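Local atomic coordinates of DisA protein (Sorangium cellulosum, PDB entry 6CCA), a protein that probably transfers methyl groups to carbon in the disorazol polyketide assembly line, where it would build a gem-dimethyl unit. Residues Glu287-Val290 with Val291-Gly294; Leu157-Ala160 with Cys161-Arg164; Val48-Leu51 with Leu52-Gln55; Phe357-Ala360 with Ala361-Lys365. One frame throughout, in Å; residues are numbered along the deposited sequence.

Contact 1 of 4, residues Glu287-Val290 with Val291-Gly294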
# COMPACT_ATOMS: atom_id res chain seq x y z
N GLU A 287 4.87 -12.91 9.80
CA GLU A 287 4.73 -12.84 11.24
C GLU A 287 4.87 -14.20 11.93
O GLU A 287 4.88 -14.25 13.13
CB GLU A 287 3.40 -12.17 11.62
CG GLU A 287 3.37 -10.64 11.32
CD GLU A 287 2.13 -9.94 11.86
OE1 GLU A 287 1.17 -9.73 11.14
OE2 GLU A 287 2.07 -9.59 13.04
N GLY A 288 4.96 -15.29 11.20
CA GLY A 288 5.21 -16.56 11.82
C GLY A 288 6.60 -17.03 11.55
O GLY A 288 7.47 -16.28 11.18
N ASP A 289 6.78 -18.31 11.68
CA ASP A 289 8.09 -18.87 11.60
C ASP A 289 8.32 -19.32 10.17
O ASP A 289 7.76 -20.30 9.72
CB ASP A 289 8.17 -20.05 12.59
CG ASP A 289 9.44 -20.87 12.45
OD1 ASP A 289 10.23 -20.69 11.49
OD2 ASP A 289 9.63 -21.74 13.33
N VAL A 290 9.20 -18.60 9.45
CA VAL A 290 9.28 -18.81 8.00
C VAL A 290 9.84 -20.17 7.67
O VAL A 290 9.45 -20.80 6.71
CB VAL A 290 10.01 -17.65 7.29
CG1 VAL A 290 9.29 -16.32 7.59
CG2 VAL A 290 11.46 -17.59 7.75
N VAL A 291 10.72 -20.71 8.49
CA VAL A 291 11.24 -22.04 8.18
C VAL A 291 10.23 -23.15 8.44
O VAL A 291 10.08 -24.09 7.64
CB VAL A 291 12.56 -22.30 8.96
CG1 VAL A 291 13.08 -23.72 8.73
CG2 VAL A 291 13.59 -21.27 8.57
N ALA A 292 9.53 -23.05 9.58
CA ALA A 292 8.35 -23.89 9.84
C ALA A 292 7.42 -23.92 8.63
O ALA A 292 6.88 -24.96 8.30
CB ALA A 292 7.60 -23.42 11.08
N GLN A 293 7.30 -22.78 7.92
CA GLN A 293 6.41 -22.71 6.76
C GLN A 293 6.97 -23.25 5.45
O GLN A 293 6.31 -23.19 4.43
CB GLN A 293 5.86 -21.31 6.61
CG GLN A 293 5.12 -20.80 7.82
CD GLN A 293 4.74 -19.38 7.74
OE1 GLN A 293 3.82 -18.98 6.97
NE2 GLN A 293 5.37 -18.56 8.57
N GLY A 294 8.19 -23.80 5.47
CA GLY A 294 8.77 -24.44 4.34
C GLY A 294 9.68 -23.53 3.51
O GLY A 294 9.86 -23.81 2.35
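Asp289 O is gripped twice by Gln293. The backbone N of Gln293 reaches Asp289 O at 3.1 Å, in the carbonyl plane, while Gln293 NE2 comes to the same oxygen at 3.2 Å from above that plane, well off the lone pairs. The two donors therefore share one acceptor from different directions. The first torsion of Gln293 sends its chain back toward Asp289: with CG anti to the carbonyl carbon (chi1 -57°) it runs on extended, Gln293 CG lying 3.3 Å from Asp289 O, and the amide plane nearly contains the acceptor. The amide rotation is fixed from its other end too, since Gln293 OE1 accepts from Asp285 N.

The side chain of Asp289 works on the next backbone amides. Its OD1 takes a nearly straight bond from Ala292 N (3.1 Å, 169° at the hydrogen), although that N-H descends on the carboxylate from above its plane, and a weak, bent one from Val291 N at 3.0 Å. Close packing accompanies the polar bonds, Asp289 CG meeting Ala292 CB at 3.4 Å. A side-chain oxygen bound to amides two and three residues on, with the carbonyl of the same residue bound to the fourth, is a worked example of the Asx motif. The type I turn Val291-Gly294 overlaps it, closed by Gly294 N to Val291 O at 2.9 Å, and the positive phi of Gly294 suits glycine.

This exposed loop joins strand 279-281 to strand 300-306 of the central sheet; Val290 turns inward onto Leu284 and onto Leu325 of helix 315-325.

Contact 2 of 4, residues Leu157-Ala160 with Cys161-Arg164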
# COMPACT_ATOMS: atom_id res chain seq x y z
N LEU A 157 -14.41 4.05 -6.42
CA LEU A 157 -14.34 3.29 -5.19
C LEU A 157 -14.91 4.09 -3.99
O LEU A 157 -15.60 3.55 -3.15
CB LEU A 157 -12.89 2.91 -4.90
CG LEU A 157 -12.74 2.17 -3.56
CD1 LEU A 157 -13.63 0.95 -3.54
CD2 LEU A 157 -11.29 1.74 -3.28
N LEU A 158 -14.50 5.37 -3.84
CA LEU A 158 -15.02 6.18 -2.74
C LEU A 158 -16.53 6.29 -2.81
O LEU A 158 -17.20 6.27 -1.80
CB LEU A 158 -14.44 7.57 -2.77
CG LEU A 158 -12.99 7.68 -2.35
CD1 LEU A 158 -12.62 9.12 -2.36
CD2 LEU A 158 -12.82 7.18 -0.90
N TRP A 159 -17.06 6.49 -4.01
CA TRP A 159 -18.53 6.59 -4.19
C TRP A 159 -19.25 5.31 -3.84
O TRP A 159 -20.25 5.34 -3.13
CB TRP A 159 -18.90 7.08 -5.60
CG TRP A 159 -20.31 7.58 -5.67
CD1 TRP A 159 -21.39 6.94 -6.21
CD2 TRP A 159 -20.83 8.76 -5.03
NE1 TRP A 159 -22.53 7.69 -6.00
CE2 TRP A 159 -22.21 8.79 -5.25
CE3 TRP A 159 -20.23 9.79 -4.33
CZ2 TRP A 159 -23.01 9.85 -4.85
CZ3 TRP A 159 -21.02 10.82 -3.87
CH2 TRP A 159 -22.40 10.86 -4.15
N ALA A 160 -18.67 4.15 -4.16
CA ALA A 160 -19.26 2.87 -3.76
C ALA A 160 -19.26 2.73 -2.23
O ALA A 160 -20.22 2.24 -1.63
CB ALA A 160 -18.53 1.69 -4.44
N CYS A 161 -18.20 3.16 -1.59
CA CYS A 161 -18.12 3.08 -0.13
C CYS A 161 -19.14 4.07 0.45
O CYS A 161 -19.86 3.74 1.38
CB CYS A 161 -16.73 3.46 0.37
SG CYS A 161 -15.49 2.17 0.02
N TYR A 162 -19.15 5.30 -0.09
CA TYR A 162 -20.08 6.37 0.33
C TYR A 162 -21.52 5.87 0.43
O TYR A 162 -22.25 6.02 1.46
CB TYR A 162 -20.00 7.60 -0.58
CG TYR A 162 -21.22 8.47 -0.39
CD1 TYR A 162 -21.34 9.26 0.71
CD2 TYR A 162 -22.25 8.47 -1.30
CE1 TYR A 162 -22.48 10.02 0.94
CE2 TYR A 162 -23.42 9.19 -1.08
CZ TYR A 162 -23.53 9.98 0.04
OH TYR A 162 -24.67 10.71 0.31
N ARG A 163 -21.93 5.21 -0.64
CA ARG A 163 -23.31 4.72 -0.67
C ARG A 163 -23.66 3.77 0.44
O ARG A 163 -24.87 3.66 0.80
CB ARG A 163 -23.65 4.14 -2.05
CG ARG A 163 -23.60 5.15 -3.17
CD ARG A 163 -24.02 4.56 -4.53
NE ARG A 163 -25.47 4.40 -4.58
CZ ARG A 163 -26.10 3.28 -4.76
NH1 ARG A 163 -25.44 2.16 -4.98
NH2 ARG A 163 -27.47 3.28 -4.82
N ARG A 164 -22.70 3.03 0.99
CA ARG A 164 -23.00 2.10 2.03
C ARG A 164 -22.37 2.45 3.32
O ARG A 164 -22.28 1.59 4.26
CB ARG A 164 -22.47 0.71 1.61
CG ARG A 164 -22.97 0.28 0.27
CD ARG A 164 -24.41 -0.10 0.32
NE ARG A 164 -24.71 -1.15 1.30
CZ ARG A 164 -24.51 -2.46 1.10
NH1 ARG A 164 -23.95 -2.93 0.00
NH2 ARG A 164 -24.89 -3.32 2.03
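Trp159 meets two residues of the next helical turn, Tyr162 and Arg163, and its side chain can be followed outward to see how. Its CB points away from 161-164, but CG stands anti to the backbone N (chi1 -162°) and swings the indole along the helix surface. On the five-membered ring, CD1 and NE1 lie over the aliphatic part of Arg163, with NE1 3.8 Å from Arg163 CD; Arg163 CG lies over the same indole face as the tyrosine. Farther out, CZ3 comes to 3.7 Å from Tyr162 CD2, and the outermost atom, CH2, touches Tyr162 CE2 at 3.6 Å. The side chains of Trp159 and Tyr162 lie side by side and point the same way, the six-membered ring of Trp159 forming an offset stack with the Tyr162 ring, centroids 4.5 Å apart and planes inclined at 30°.

Underneath runs regular backbone bonding: Cys161 N to Leu157 O, Tyr162 N to Leu158 O at 2.8 Å, and Arg163 N to Trp159 O at 3.0 Å. On another side of the helix, Leu157 CD1 makes an apolar contact with Cys161 SG at 4.2 Å, and both side chains also touch Leu179 of helix 175-179. Trp159 and Tyr162 lean jointly on Leu68 of helix 55-75, while the hydroxyl of Tyr162 is hydrogen-bonded to Lys135. Arg164 occupies the N-cap position of the following helix and forms a salt bridge with Glu167.

The i to i+4 backbone bonds are those of an alpha helix, and the i, i+3 spacing puts both aromatic rings on one flank of it, here in the closing turn of helix 152-163, packed against helix 55-75.

Contact 3 of 4, residues Val48-Leu51 with Leu52-Gln55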
# COMPACT_ATOMS: atom_id res chain seq x y z
N VAL A 48 9.16 11.86 -14.49
CA VAL A 48 8.80 12.41 -13.23
C VAL A 48 7.82 13.55 -13.51
O VAL A 48 6.81 13.68 -12.83
CB VAL A 48 10.01 12.93 -12.43
CG1 VAL A 48 9.56 13.79 -11.26
CG2 VAL A 48 10.92 11.77 -11.92
N ARG A 49 8.14 14.39 -14.50
CA ARG A 49 7.22 15.49 -14.87
C ARG A 49 5.86 14.98 -15.28
O ARG A 49 4.84 15.57 -14.89
CB ARG A 49 7.75 16.36 -16.01
CG ARG A 49 8.73 17.36 -15.47
CD ARG A 49 9.00 18.55 -16.42
NE ARG A 49 9.92 19.37 -15.65
CZ ARG A 49 10.85 20.21 -16.14
NH1 ARG A 49 11.02 20.42 -17.45
NH2 ARG A 49 11.63 20.85 -15.27
N GLU A 50 5.86 13.96 -16.08
CA GLU A 50 4.63 13.30 -16.52
C GLU A 50 3.78 12.80 -15.31
O GLU A 50 2.57 13.02 -15.31
CB GLU A 50 4.90 12.19 -17.48
CG GLU A 50 3.71 11.34 -17.90
CD GLU A 50 2.70 12.09 -18.79
OE1 GLU A 50 3.12 13.13 -19.35
OE2 GLU A 50 1.51 11.66 -18.91
N LEU A 51 4.41 12.14 -14.36
CA LEU A 51 3.68 11.72 -13.13
C LEU A 51 3.13 12.94 -12.39
O LEU A 51 1.98 12.93 -11.94
CB LEU A 51 4.61 10.92 -12.21
CG LEU A 51 4.05 10.59 -10.82
CD1 LEU A 51 2.93 9.57 -11.02
CD2 LEU A 51 5.20 10.08 -9.94
N LEU A 52 3.90 14.03 -12.32
CA LEU A 52 3.48 15.19 -11.56
C LEU A 52 2.32 15.92 -12.19
O LEU A 52 1.70 16.71 -11.48
CB LEU A 52 4.65 16.20 -11.30
CG LEU A 52 5.63 15.68 -10.24
CD1 LEU A 52 6.95 16.49 -10.19
CD2 LEU A 52 4.98 15.69 -8.89
N THR A 53 2.07 15.65 -13.47
CA THR A 53 0.87 16.27 -14.12
C THR A 53 -0.41 15.84 -13.43
O THR A 53 -1.44 16.50 -13.50
CB THR A 53 0.70 16.04 -15.60
OG1 THR A 53 0.49 14.67 -15.96
CG2 THR A 53 1.91 16.60 -16.36
N HIS A 54 -0.32 14.72 -12.73
CA HIS A 54 -1.51 14.23 -12.01
C HIS A 54 -1.73 14.81 -10.60
O HIS A 54 -2.76 14.57 -10.02
CB HIS A 54 -1.43 12.70 -11.96
CG HIS A 54 -1.38 12.11 -13.31
ND1 HIS A 54 -2.40 12.24 -14.19
CD2 HIS A 54 -0.40 11.43 -13.96
CE1 HIS A 54 -2.09 11.65 -15.33
NE2 HIS A 54 -0.88 11.15 -15.21
N GLN A 55 -0.85 15.65 -10.08
CA GLN A 55 -1.02 16.18 -8.77
C GLN A 55 -2.24 17.06 -8.53
O GLN A 55 -2.84 16.91 -7.53
CB GLN A 55 0.25 16.82 -8.29
CG GLN A 55 0.22 17.35 -6.90
CD GLN A 55 1.57 17.26 -6.33
OE1 GLN A 55 2.39 18.19 -6.53
NE2 GLN A 55 1.90 16.09 -5.73
O HOH W 1 0.67 9.86 -17.15
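The turn linking helix 45-52 to helix 55-75 is tied together at Glu50 O, on which Thr53 places two donors. Thr53 OG1 gives the shorter bond, 2.7 Å to Glu50 O and only slightly tilted from the carbonyl plane; Thr53 N, at 3.2 Å from Glu50 O, comes from above that plane. The first torsion of the threonine (chi1 65°) sets OG1 between its backbone N and carbonyl carbon, facing back along the helix. A threonine hydroxyl bound to a carbonyl of the preceding turn is a familiar feature of helices and their ends, and here it coincides with the change to a tighter pattern: Leu52 N still bonds to Val48 O, four residues back, whereas His54 N takes Leu51 O at 3.0 Å, three back. A type I turn, Leu52-Gln55, leads into the next helix. Thr53 OG1 also sits over the centre of the His54 ring. At the edge of that ring, in its plane, a water lies 2.8 Å from His54 NE2 and donates to Glu50 OE2 at 2.7 Å, bridging two groups that do not touch. Elsewhere, Val48 CG1 meets Leu52 CD1 at 3.9 Å, Leu51 packs on Phe201 of helix 196-216, and Arg49 forms a salt bridge with Asp394.

Contact 4 of 4, residues Phe357-Ala360 with Ala361-Lys365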
# COMPACT_ATOMS: atom_id res chain seq x y z
N PHE A 357 -1.27 -2.86 13.05
CA PHE A 357 -0.07 -2.40 13.71
C PHE A 357 -0.18 -2.23 15.23
O PHE A 357 -1.16 -1.67 15.72
CB PHE A 357 0.47 -1.11 13.07
CG PHE A 357 -0.43 0.07 13.21
CD1 PHE A 357 -1.52 0.25 12.35
CD2 PHE A 357 -0.22 1.01 14.22
CE1 PHE A 357 -2.37 1.35 12.49
CE2 PHE A 357 -1.07 2.09 14.36
CZ PHE A 357 -2.15 2.27 13.50
N GLU A 358 0.87 -2.65 15.93
CA GLU A 358 1.05 -2.58 17.38
C GLU A 358 2.27 -1.75 17.79
O GLU A 358 2.66 -1.73 18.96
CB GLU A 358 1.18 -4.01 17.93
CG GLU A 358 -0.20 -4.65 17.85
CD GLU A 358 -0.31 -6.00 18.51
OE1 GLU A 358 0.71 -6.44 19.07
OE2 GLU A 358 -1.41 -6.60 18.43
N ASP A 359 2.83 -1.04 16.82
CA ASP A 359 4.00 -0.20 16.94
C ASP A 359 3.64 1.12 16.28
O ASP A 359 4.30 1.57 15.34
CB ASP A 359 5.26 -0.83 16.27
CG ASP A 359 5.04 -1.23 14.79
OD1 ASP A 359 3.89 -1.11 14.31
OD2 ASP A 359 5.99 -1.69 14.11
N ALA A 360 2.68 1.83 16.86
CA ALA A 360 2.27 3.13 16.34
C ALA A 360 3.32 4.14 16.17
O ALA A 360 3.25 4.90 15.22
CB ALA A 360 1.13 3.71 17.21
N ALA A 361 4.32 4.21 17.06
CA ALA A 361 5.37 5.21 16.94
C ALA A 361 6.25 5.01 15.73
O ALA A 361 6.99 5.91 15.38
CB ALA A 361 6.30 5.22 18.15
N GLU A 362 6.21 3.86 15.11
CA GLU A 362 7.01 3.70 13.87
C GLU A 362 6.23 4.19 12.63
O GLU A 362 6.81 4.25 11.55
CB GLU A 362 7.33 2.25 13.61
CG GLU A 362 8.16 1.59 14.70
CD GLU A 362 9.48 2.22 14.97
OE1 GLU A 362 10.03 3.02 14.17
OE2 GLU A 362 10.02 1.88 16.04
N ARG A 363 4.95 4.50 12.80
CA ARG A 363 4.03 4.74 11.65
C ARG A 363 3.54 6.17 11.60
O ARG A 363 3.64 6.89 12.60
CB ARG A 363 2.80 3.84 11.75
CG ARG A 363 3.01 2.39 12.14
CD ARG A 363 3.78 1.53 11.19
NE ARG A 363 3.81 0.15 11.69
CZ ARG A 363 3.33 -0.92 11.08
NH1 ARG A 363 2.84 -0.86 9.84
NH2 ARG A 363 3.45 -2.09 11.66
N MET A 364 3.01 6.62 10.47
CA MET A 364 2.30 7.89 10.42
C MET A 364 0.98 7.75 11.16
O MET A 364 0.37 6.72 11.21
CB MET A 364 2.14 8.40 8.99
CG MET A 364 3.47 8.76 8.33
SD MET A 364 3.32 9.41 6.65
CE MET A 364 2.76 7.96 5.79
N LYS A 365 0.51 8.84 11.75
CA LYS A 365 -0.61 8.75 12.68
C LYS A 365 -1.87 8.22 12.01
O LYS A 365 -2.12 8.56 10.86
CB LYS A 365 -0.93 10.15 13.17
CG LYS A 365 -1.75 10.13 14.46
CD LYS A 365 -1.99 11.56 14.90
CE LYS A 365 -2.84 11.53 16.14
NZ LYS A 365 -3.11 12.94 16.47
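Asp359 and Arg363 meet with their flat groups almost at right angles, carboxylate and guanidinium planes 79° apart. The arginine approaches side-on and spends two nitrogens on a single oxygen: Arg363 NE and NH2 each stand 2.9 Å from Asp359 OD1 in a salt bridge. NH2 uses the syn lone pair of OD1, whereas NE arrives from above the carboxylate plane. A bend at chi2 (-65°) folds the arginine chain back toward the aspartate.

Phe357 is turned differently. It slides past Arg363 in the opposite direction, its ring inclined at 46° to the guanidinium, so that Phe357 CB rather than the ring covers one guanidinium face, 3.4 Å from Arg363 NH2. Farther along, Phe357 CD2 comes to 4.1 Å from Arg363 CG.

A short 3-10 turn brings these groups together, with Glu362 N bound to Asp359 O and Arg363 N to Ala360 O, both at 3.0 Å. The buried guanidinium is fully engaged beyond the aspartate as well: NH1 donates to the carbonyls of Pro368 and His310, and NH2 to that of Thr312. Held on so many sides, its orientation is tightly fixed.

The loop after helix 342-346 is thus fastened to the start of helix 315-325, where Asp359 OD2 accepts from Leu315 N and Glu362 forms a salt bridge with Arg316; Glu362 also touches Leu378 of helix 372-381.

How the contacts relate
From the N terminus the order is contact 3, contact 2, contact 1, contact 4. Each closes only a turn of its own and ends before the next begins, so none nests within or crosses another. Contact 3 joins helix 45-52 to helix 55-75, the helix on which contact 2 leans at the end of helix 152-163. Contact 1 shapes a loop between two strands of the central sheet, on the far side of the chain's centre from contact 3, their centres 41 Å apart. Contacts 1 and 4 approach most closely, nearest atoms about 7 Å apart, and both border helix 315-325: contact 1 touches its side chains, contact 4 its first residues.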